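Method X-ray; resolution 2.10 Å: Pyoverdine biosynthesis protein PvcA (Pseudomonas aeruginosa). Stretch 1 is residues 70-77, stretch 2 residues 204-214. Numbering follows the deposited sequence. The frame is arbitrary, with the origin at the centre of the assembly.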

ATOM      1  N   LYS A  70      10.922  -3.446  -0.298  1.00 40.19           N
ATOM      2  CA  LYS A  70      10.684  -4.802  -0.769  1.00 42.73           C
ATOM      3  C   LYS A  70      10.645  -5.779   0.420  1.00 42.64           C
ATOM      4  O   LYS A  70      11.312  -5.559   1.441  1.00 41.43           O
ATOM      5  CB  LYS A  70      11.777  -5.190  -1.766  1.00 42.99           C
ATOM      6  CG  LYS A  70      11.274  -5.704  -3.121  1.00 44.53           C
ATOM      7  CD  LYS A  70      10.701  -4.622  -3.995  1.00 40.93           C
ATOM      8  CE  LYS A  70      10.655  -5.058  -5.455  1.00 41.57           C
ATOM      9  NZ  LYS A  70       9.290  -5.153  -6.040  1.00 39.29           N
ATOM     10  N   SER A  71       9.845  -6.841   0.303  1.00 40.42           N
ATOM     11  CA  SER A  71       9.918  -7.955   1.259  1.00 38.25           C
ATOM     12  C   SER A  71      11.373  -8.420   1.433  1.00 38.96           C
ATOM     13  O   SER A  71      12.119  -8.497   0.445  1.00 35.44           O
ATOM     14  CB  SER A  71       9.047  -9.116   0.775  1.00 39.24           C
ATOM     15  OG  SER A  71       9.448 -10.353   1.347  1.00 38.49           O
ATOM     16  N   PRO A  72      11.784  -8.746   2.685  1.00 40.18           N
ATOM     17  CA  PRO A  72      13.169  -9.183   2.908  1.00 40.91           C
ATOM     18  C   PRO A  72      13.419 -10.608   2.433  1.00 42.62           C
ATOM     19  O   PRO A  72      14.552 -11.070   2.452  1.00 45.26           O
ATOM     20  CB  PRO A  72      13.320  -9.101   4.429  1.00 41.60           C
ATOM     21  CG  PRO A  72      11.919  -9.332   4.951  1.00 42.04           C
ATOM     22  CD  PRO A  72      10.997  -8.721   3.937  1.00 38.31           C
ATOM     23  N   ASN A  73      12.360 -11.294   2.022  1.00 44.27           N
ATOM     24  CA  ASN A  73      12.443 -12.673   1.567  1.00 45.36           C
ATOM     25  C   ASN A  73      12.861 -12.720   0.093  1.00 47.87           C
ATOM     26  O   ASN A  73      12.081 -12.322  -0.781  1.00 48.39           O
ATOM     27  CB  ASN A  73      11.083 -13.366   1.772  1.00 42.93           C
ATOM     28  CG  ASN A  73      11.124 -14.865   1.495  1.00 44.14           C
ATOM     29  OD1 ASN A  73      12.068 -15.380   0.883  1.00 42.57           O
ATOM     30  ND2 ASN A  73      10.090 -15.579   1.953  1.00 40.32           N
ATOM     31  N   PRO A  74      14.079 -13.243  -0.193  1.00 49.36           N
ATOM     32  CA  PRO A  74      14.560 -13.309  -1.581  1.00 48.62           C
ATOM     33  C   PRO A  74      13.742 -14.261  -2.455  1.00 47.21           C
ATOM     34  O   PRO A  74      13.875 -14.248  -3.676  1.00 46.21           O
ATOM     35  CB  PRO A  74      16.006 -13.824  -1.448  1.00 50.58           C
ATOM     36  CG  PRO A  74      16.339 -13.767   0.023  1.00 51.35           C
ATOM     37  CD  PRO A  74      15.047 -13.820   0.760  1.00 49.31           C
ATOM     38  N   GLY A  75      12.913 -15.089  -1.834  1.00 47.51           N
ATOM     39  CA  GLY A  75      12.066 -16.008  -2.580  1.00 45.90           C
ATOM     40  C   GLY A  75      10.781 -15.377  -3.073  1.00 44.94           C
ATOM     41  O   GLY A  75      10.061 -15.994  -3.861  1.00 47.38           O
ATOM     42  N   LYS A  76      10.486 -14.161  -2.603  1.00 43.54           N
ATOM     43  CA  LYS A  76       9.224 -13.458  -2.927  1.00 43.43           C
ATOM     44  C   LYS A  76       9.405 -12.326  -3.952  1.00 41.66           C
ATOM     45  O   LYS A  76       8.487 -12.007  -4.702  1.00 41.55           O
ATOM     46  CB  LYS A  76       8.561 -12.881  -1.662  1.00 42.61           C
ATOM     47  CG  LYS A  76       8.093 -13.901  -0.621  1.00 44.13           C
ATOM     48  CD  LYS A  76       6.776 -13.483   0.088  1.00 44.53           C
ATOM     49  CE  LYS A  76       6.748 -12.022   0.495  1.00 42.14           C
ATOM     50  NZ  LYS A  76       5.583 -11.671   1.367  1.00 41.71           N
ATOM     51  N   VAL A  77      10.597 -11.735  -3.967  1.00 42.24           N
ATOM     52  CA  VAL A  77      10.911 -10.583  -4.804  1.00 40.43           C
ATOM     53  C   VAL A  77      12.187 -10.841  -5.601  1.00 42.67           C
ATOM     54  O   VAL A  77      12.970 -11.733  -5.247  1.00 42.86           O
ATOM     55  CB  VAL A  77      11.056  -9.286  -3.954  1.00 40.17           C
ATOM     56  CG1 VAL A  77       9.730  -8.907  -3.326  1.00 37.78           C
ATOM     57  CG2 VAL A  77      12.145  -9.436  -2.890  1.00 42.06           C
ATOM     58  N   ARG A 204      -0.103 -13.335   7.544  1.00 33.68           N
ATOM     59  CA  ARG A 204       0.366 -14.066   6.371  1.00 36.24           C
ATOM     60  C   ARG A 204       1.573 -13.421   5.685  1.00 36.63           C
ATOM     61  O   ARG A 204       2.483 -14.143   5.272  1.00 35.61           O
ATOM     62  CB  ARG A 204      -0.771 -14.336   5.377  1.00 38.75           C
ATOM     63  CG  ARG A 204      -0.374 -15.304   4.251  1.00 38.03           C
ATOM     64  CD  ARG A 204      -1.514 -15.587   3.285  1.00 41.15           C
ATOM     65  NE  ARG A 204      -1.900 -14.399   2.520  1.00 45.59           N
ATOM     66  CZ  ARG A 204      -2.978 -13.655   2.778  1.00 47.54           C
ATOM     67  NH1 ARG A 204      -3.779 -13.980   3.791  1.00 48.22           N
ATOM     68  NH2 ARG A 204      -3.255 -12.588   2.030  1.00 44.99           N
ATOM     69  N   PHE A 205       1.589 -12.082   5.571  1.00 39.06           N
ATOM     70  CA  PHE A 205       2.734 -11.369   4.980  1.00 38.21           C
ATOM     71  C   PHE A 205       3.990 -11.615   5.807  1.00 36.97           C
ATOM     72  O   PHE A 205       5.055 -11.892   5.268  1.00 37.02           O
ATOM     73  CB  PHE A 205       2.538  -9.842   4.936  1.00 45.13           C
ATOM     74  CG  PHE A 205       1.347  -9.367   4.142  1.00 46.64           C
ATOM     75  CD1 PHE A 205       0.711 -10.176   3.215  1.00 47.91           C
ATOM     76  CD2 PHE A 205       0.892  -8.058   4.310  1.00 49.46           C
ATOM     77  CE1 PHE A 205      -0.378  -9.702   2.491  1.00 49.66           C
ATOM     78  CE2 PHE A 205      -0.206  -7.572   3.579  1.00 49.75           C
ATOM     79  CZ  PHE A 205      -0.833  -8.393   2.676  1.00 48.49           C
ATOM     80  N   LEU A 206       3.865 -11.464   7.120  1.00 34.04           N
ATOM     81  CA  LEU A 206       4.987 -11.676   8.032  1.00 34.99           C
ATOM     82  C   LEU A 206       5.472 -13.123   8.013  1.00 34.54           C
ATOM     83  O   LEU A 206       6.675 -13.377   7.962  1.00 36.85           O
ATOM     84  CB  LEU A 206       4.611 -11.250   9.459  1.00 35.23           C
ATOM     85  CG  LEU A 206       4.258  -9.762   9.578  1.00 37.20           C
ATOM     86  CD1 LEU A 206       3.679  -9.464  10.936  1.00 34.17           C
ATOM     87  CD2 LEU A 206       5.473  -8.862   9.306  1.00 38.50           C
ATOM     88  N   TYR A 207       4.539 -14.065   8.040  1.00 33.48           N
ATOM     89  CA  TYR A 207       4.897 -15.481   7.967  1.00 34.23           C
ATOM     90  C   TYR A 207       5.616 -15.812   6.650  1.00 33.52           C
ATOM     91  O   TYR A 207       6.675 -16.447   6.646  1.00 37.80           O
ATOM     92  CB  TYR A 207       3.649 -16.351   8.166  1.00 34.20           C
ATOM     93  CG  TYR A 207       3.863 -17.812   7.854  1.00 33.23           C
ATOM     94  CD1 TYR A 207       4.460 -18.653   8.794  1.00 34.02           C
ATOM     95  CD2 TYR A 207       3.447 -18.360   6.638  1.00 30.59           C
ATOM     96  CE1 TYR A 207       4.653 -19.996   8.532  1.00 33.93           C
ATOM     97  CE2 TYR A 207       3.647 -19.722   6.356  1.00 34.06           C
ATOM     98  CZ  TYR A 207       4.251 -20.524   7.319  1.00 34.02           C
ATOM     99  OH  TYR A 207       4.477 -21.863   7.100  1.00 36.98           O
ATOM    100  N   GLU A 208       5.046 -15.364   5.540  1.00 34.49           N
ATOM    101  CA  GLU A 208       5.633 -15.593   4.222  1.00 35.92           C
ATOM    102  C   GLU A 208       6.976 -14.886   4.024  1.00 36.02           C
ATOM    103  O   GLU A 208       7.866 -15.421   3.366  1.00 35.39           O
ATOM    104  CB  GLU A 208       4.622 -15.271   3.122  1.00 35.74           C
ATOM    105  CG  GLU A 208       3.518 -16.342   3.061  1.00 36.18           C
ATOM    106  CD  GLU A 208       2.451 -16.107   2.002  1.00 35.87           C
ATOM    107  OE1 GLU A 208       2.523 -15.135   1.225  1.00 36.53           O
ATOM    108  OE2 GLU A 208       1.510 -16.915   1.953  1.00 37.80           O
ATOM    109  N   ASP A 209       7.134 -13.709   4.628  1.00 35.72           N
ATOM    110  CA  ASP A 209       8.435 -13.033   4.681  1.00 35.79           C
ATOM    111  C   ASP A 209       9.518 -13.891   5.345  1.00 35.82           C
ATOM    112  O   ASP A 209      10.685 -13.808   4.966  1.00 36.01           O
ATOM    113  CB  ASP A 209       8.326 -11.727   5.467  1.00 34.89           C
ATOM    114  CG  ASP A 209       7.888 -10.545   4.608  1.00 37.85           C
ATOM    115  OD1 ASP A 209       7.724 -10.693   3.372  1.00 32.90           O
ATOM    116  OD2 ASP A 209       7.724  -9.455   5.199  1.00 36.69           O
ATOM    117  N   GLY A 210       9.128 -14.679   6.355  1.00 35.00           N
ATOM    118  CA  GLY A 210      10.064 -15.523   7.102  1.00 35.23           C
ATOM    119  C   GLY A 210      10.305 -16.886   6.472  1.00 37.51           C
ATOM    120  O   GLY A 210      11.287 -17.557   6.786  1.00 39.35           O
ATOM    121  N   LEU A 211       9.399 -17.295   5.587  1.00 38.93           N
ATOM    122  CA  LEU A 211       9.500 -18.566   4.881  1.00 40.94           C
ATOM    123  C   LEU A 211      10.463 -18.461   3.716  1.00 41.09           C
ATOM    124  O   LEU A 211      10.065 -18.641   2.568  1.00 41.22           O
ATOM    125  CB  LEU A 211       8.138 -18.988   4.330  1.00 43.55           C
ATOM    126  CG  LEU A 211       7.358 -20.137   4.961  1.00 46.75           C
ATOM    127  CD1 LEU A 211       6.199 -20.473   4.026  1.00 47.44           C
ATOM    128  CD2 LEU A 211       8.223 -21.372   5.216  1.00 44.74           C
ATOM    129  N   THR A 212      11.721 -18.155   4.013  1.00 42.82           N
ATOM    130  CA  THR A 212      12.762 -18.073   2.997  1.00 46.39           C
ATOM    131  C   THR A 212      12.985 -19.476   2.417  1.00 49.26           C
ATOM    132  O   THR A 212      12.989 -20.442   3.168  1.00 49.65           O
ATOM    133  CB  THR A 212      14.067 -17.484   3.589  1.00 44.67           C
ATOM    134  OG1 THR A 212      14.505 -18.282   4.695  1.00 47.04           O
ATOM    135  CG2 THR A 212      13.832 -16.060   4.089  1.00 44.34           C
ATOM    136  N   PRO A 213      13.138 -19.602   1.078  1.00 52.69           N
ATOM    137  CA  PRO A 213      13.339 -20.936   0.462  1.00 53.78           C
ATOM    138  C   PRO A 213      14.406 -21.785   1.173  1.00 55.05           C
ATOM    139  O   PRO A 213      14.335 -23.017   1.153  1.00 55.51           O
ATOM    140  CB  PRO A 213      13.784 -20.611  -0.977  1.00 53.57           C
ATOM    141  CG  PRO A 213      13.993 -19.108  -1.027  1.00 53.18           C
ATOM    142  CD  PRO A 213      13.133 -18.532   0.063  1.00 53.20           C
ATOM    143  N   ASP A 214      15.366 -21.104   1.801  1.00 55.77           N
ATOM    144  CA  ASP A 214      16.447 -21.721   2.563  1.00 54.61           C
ATOM    145  C   ASP A 214      16.090 -22.009   4.034  1.00 53.98           C
ATOM    146  O   ASP A 214      16.840 -22.713   4.722  1.00 54.43           O
ATOM    147  CB  ASP A 214      17.698 -20.837   2.495  1.00 56.71           C
ATOM    148  CG  ASP A 214      17.493 -19.474   3.143  1.00 58.66           C
ATOM    149  OD1 ASP A 214      16.983 -18.545   2.466  1.00 60.56           O
ATOM    150  OD2 ASP A 214      17.855 -19.331   4.330  1.00 59.99           O
TER
HETATM  151  O   HOH W   1       2.990 -12.410   1.595  1.00 39.36           O

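The C-terminal turns of a helix (204–210) and the loop that follows pack against an irregular segment, 70–77, burying 400 Å² in total. F205 keeps its ring away from the contact and leaves its carbonyl O 3.9 Å from K76 NZ. E208 contributes twice. Its carbonyl O accepts a short hydrogen bond from N73 ND2 (2.6 Å), and its carboxylate is linked to K76 through water 1, which accepts from K76 NZ (2.7 Å) and donates to E208 OE1 (2.8 Å). D209, the residue with the most area covered, is the polar centre: its CA-to-CB bond points sideways, but the carboxylate end comes nearer, so that OD1 accepts from S71 OG (2.7 Å) and forms a salt bridge with K76 NZ (3.1 Å). The long K76 side chain suits this place, running beside E208 to bring its charge to the D209 carboxylate. OD2 of D209 lies 3.6 Å from P72 CD. G210 makes no contact with the other stretch. At L211 the chain leaves helical geometry, and its carbonyl O takes the second hydrogen bond from N73 ND2 (3.1 Å). ND2 thus serves one carbonyl in the last turn of the helix, E208 O, and one just beyond it, L211 O. The other amide atom of N73, OD1, accepts from G75 N (2.9 Å) within its own loop, and S71 OG accepts from N73 N (3.1 Å), so S71 and N73 both reach across and brace their own loop. Both residues are buried, and their polar side-chain atoms are all paired there. T212 packs its CG2 against P74 CD (4.2 Å) and N73 OD1 (3.7 Å). P213 closes the contact, its CD 3.8 Å from G75 CA; glycine suits this spot because an ideal CB there would lie 2.6 Å from P213 CD, a clash.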